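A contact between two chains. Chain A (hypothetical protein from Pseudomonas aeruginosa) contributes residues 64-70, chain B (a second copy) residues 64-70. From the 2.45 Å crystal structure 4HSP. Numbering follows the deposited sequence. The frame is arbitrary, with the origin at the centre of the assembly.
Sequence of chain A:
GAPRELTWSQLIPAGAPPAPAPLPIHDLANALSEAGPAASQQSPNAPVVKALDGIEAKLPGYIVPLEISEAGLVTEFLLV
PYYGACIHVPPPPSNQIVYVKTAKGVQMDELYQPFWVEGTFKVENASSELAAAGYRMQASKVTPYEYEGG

Chain A (64-70) VPLEISE
Chain B 64-70: VPLEISE

Two copies of the stretch 64-70, related by an exact two-fold axis, meet through their strands 64-68, and at the centre of the contact the isoleucine of one copy packs against that of the other. I68(A) and I68(B) are the residues whose CA-to-CB bonds point toward the opposing stretch, and they have by far the largest covered areas, 101 and 105 Å² of a summed 350 Å². Each side chain adopts chi1 -63° (m) and chi2 161° (t), an extended form that carries CD1 across to the other chain. CG1 of I68(A) lies 3.6 Å from CD1 of I68(B), a van der Waals contact between apolar groups.

Beyond its counterpart, each isoleucine reaches the proline three residues earlier in the other copy. CB of P65(A) is 3.8 Å from CD1 of I68(B), and the two-fold axis repeats this with CD1 of I68(A) 3.8 Å from CB of P65(B). The proline rings are C-gamma endo, with phi/psi -65/144°, and their CA-to-CB bonds point sideways. The same methyl groups also touch backbone: CD1 of I68(B) is 3.9 Å from N of E67(A), and CD1 of I68(A) is 3.9 Å from N of E67(B). Each CD1 thus sits over the main chain between proline and glutamate as well as against the proline ring.

L66 takes part through its backbone. Its CA-to-CB bond points away, its side chain has chi1 -65° (m) and chi2 178° (t), and CB of L66(A) is 5.5 Å from CG2 of I68(B), the nearest approach of that side chain. Its carbonyl makes the close approach: O of L66(A) is 3.5 Å from CB of I68(B), and O of L66(B) is 3.5 Å from CB of I68(A). Its phi/psi of -124/-28° interrupts the extended run, since V64 (-104/98°), P65, E67 (-145/138°) and I68 (-112/138°) all have positive psi near or above 100°.

Strand 64-68 begins earlier in each chain. The two strand axes come within 5.4 Å and their N-to-C directions make an angle of 115° (signed crossing angle -115°), so the strands cross steeply. The register pairs E67(A) with I68(B) and I68(A) with E67(B), CA to CA 5.5 Å in both cases. No hydrogen bond joins the stretches; the contact rests on packing.

V64 (chi1 -177°, t) lies out of reach of the other stretch and makes no contact. At the polar edge, the CA-to-CB bond of E67 points away; its side chain has chi1 -150° (t), chi2 128° between wells and chi3 -58°, and is exposed. After the strand, the CA-to-CB bond of S69 (phi/psi -81/178°, chi1 77°, p) also points away, and its OG hydrogen-bonds elsewhere in the structure; its carbonyl marks the margin, O of S69(A) being 4.4 Å from O of L66(B), with the same spacing between O of S69(B) and O of L66(A). E70 (phi/psi -64/-34°; chi1 -73°, m; chi2 82°, p; chi3 -3°) turns its carboxylate outside the contact.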

# COMPACT_ATOMS: atom_id res chain seq x y z
N VAL A 64 -7.41 1.49 11.59
CA VAL A 64 -8.46 2.03 10.74
C VAL A 64 -8.54 3.51 11.09
O VAL A 64 -9.14 3.85 12.11
CB VAL A 64 -9.82 1.29 10.87
CG1 VAL A 64 -10.84 1.87 9.89
CG2 VAL A 64 -9.67 -0.21 10.63
N PRO A 65 -7.91 4.41 10.30
CA PRO A 65 -7.89 5.84 10.66
C PRO A 65 -9.25 6.50 10.65
O PRO A 65 -10.09 6.19 9.78
CB PRO A 65 -6.96 6.46 9.62
CG PRO A 65 -6.92 5.52 8.51
CD PRO A 65 -7.14 4.17 9.06
N LEU A 66 -9.46 7.43 11.61
CA LEU A 66 -10.73 8.15 11.74
C LEU A 66 -10.56 9.65 11.70
O LEU A 66 -11.51 10.35 11.35
CB LEU A 66 -11.42 7.77 13.07
CG LEU A 66 -11.89 6.34 13.25
CD1 LEU A 66 -12.47 6.16 14.62
CD2 LEU A 66 -12.91 5.95 12.21
N GLU A 67 -9.39 10.16 12.12
CA GLU A 67 -9.09 11.58 12.18
C GLU A 67 -7.62 11.84 11.84
O GLU A 67 -6.74 11.10 12.30
CB GLU A 67 -9.40 12.10 13.60
CG GLU A 67 -9.83 13.55 13.66
CD GLU A 67 -11.13 13.78 14.41
OE1 GLU A 67 -12.17 13.19 14.01
OE2 GLU A 67 -11.12 14.56 15.39
N ILE A 68 -7.35 12.90 11.05
CA ILE A 68 -6.01 13.34 10.67
C ILE A 68 -5.74 14.68 11.34
O ILE A 68 -6.61 15.55 11.34
CB ILE A 68 -5.83 13.43 9.12
CG1 ILE A 68 -5.99 12.07 8.45
CG2 ILE A 68 -4.47 14.03 8.74
CD1 ILE A 68 -6.29 12.15 6.98
N SER A 69 -4.53 14.86 11.87
CA SER A 69 -4.08 16.09 12.53
C SER A 69 -3.63 17.13 11.52
O SER A 69 -3.58 16.87 10.31
CB SER A 69 -2.93 15.78 13.49
OG SER A 69 -1.71 15.58 12.80
N GLU A 70 -3.25 18.31 12.04
CA GLU A 70 -2.72 19.45 11.29
C GLU A 70 -1.37 19.07 10.63
O GLU A 70 -1.08 19.50 9.50
CB GLU A 70 -2.55 20.68 12.22
CG GLU A 70 -3.86 21.36 12.62
CD GLU A 70 -4.67 20.76 13.77
OE1 GLU A 70 -4.29 19.70 14.32
OE2 GLU A 70 -5.70 21.38 14.12
N VAL B 64 -2.86 13.49 -1.07
CA VAL B 64 -2.26 13.63 0.25
C VAL B 64 -3.43 13.97 1.18
O VAL B 64 -3.86 15.12 1.21
CB VAL B 64 -1.10 14.66 0.33
CG1 VAL B 64 -0.50 14.68 1.73
CG2 VAL B 64 -0.02 14.35 -0.70
N PRO B 65 -4.00 12.98 1.91
CA PRO B 65 -5.19 13.25 2.74
C PRO B 65 -4.93 14.20 3.89
O PRO B 65 -3.86 14.17 4.51
CB PRO B 65 -5.60 11.87 3.25
CG PRO B 65 -4.42 11.03 3.11
CD PRO B 65 -3.63 11.55 1.97
N LEU B 66 -5.94 15.06 4.18
CA LEU B 66 -5.85 16.06 5.24
C LEU B 66 -6.96 15.93 6.26
O LEU B 66 -6.78 16.36 7.40
CB LEU B 66 -5.88 17.48 4.65
CG LEU B 66 -4.72 17.91 3.77
CD1 LEU B 66 -4.96 19.29 3.25
CD2 LEU B 66 -3.41 17.87 4.50
N GLU B 67 -8.13 15.43 5.84
CA GLU B 67 -9.31 15.29 6.67
C GLU B 67 -10.10 14.02 6.31
O GLU B 67 -10.27 13.73 5.12
CB GLU B 67 -10.21 16.53 6.50
CG GLU B 67 -11.03 16.91 7.72
CD GLU B 67 -10.88 18.35 8.15
OE1 GLU B 67 -9.73 18.78 8.43
OE2 GLU B 67 -11.91 19.06 8.21
N ILE B 68 -10.59 13.29 7.33
CA ILE B 68 -11.41 12.09 7.18
C ILE B 68 -12.82 12.40 7.67
O ILE B 68 -12.97 13.03 8.73
CB ILE B 68 -10.81 10.86 7.93
CG1 ILE B 68 -9.44 10.47 7.36
CG2 ILE B 68 -11.75 9.65 7.88
CD1 ILE B 68 -8.63 9.62 8.30
N SER B 69 -13.84 11.94 6.94
CA SER B 69 -15.25 12.12 7.27
C SER B 69 -15.72 11.11 8.30
O SER B 69 -14.97 10.21 8.70
CB SER B 69 -16.10 12.00 6.02
OG SER B 69 -16.27 10.65 5.62
N GLU B 70 -16.99 11.24 8.70
CA GLU B 70 -17.70 10.35 9.63
C GLU B 70 -17.82 8.93 9.03
O GLU B 70 -17.72 7.93 9.76
CB GLU B 70 -19.10 10.93 9.96
CG GLU B 70 -19.09 12.14 10.89
CD GLU B 70 -18.81 13.52 10.29
OE1 GLU B 70 -18.54 13.62 9.07
OE2 GLU B 70 -18.88 14.50 11.06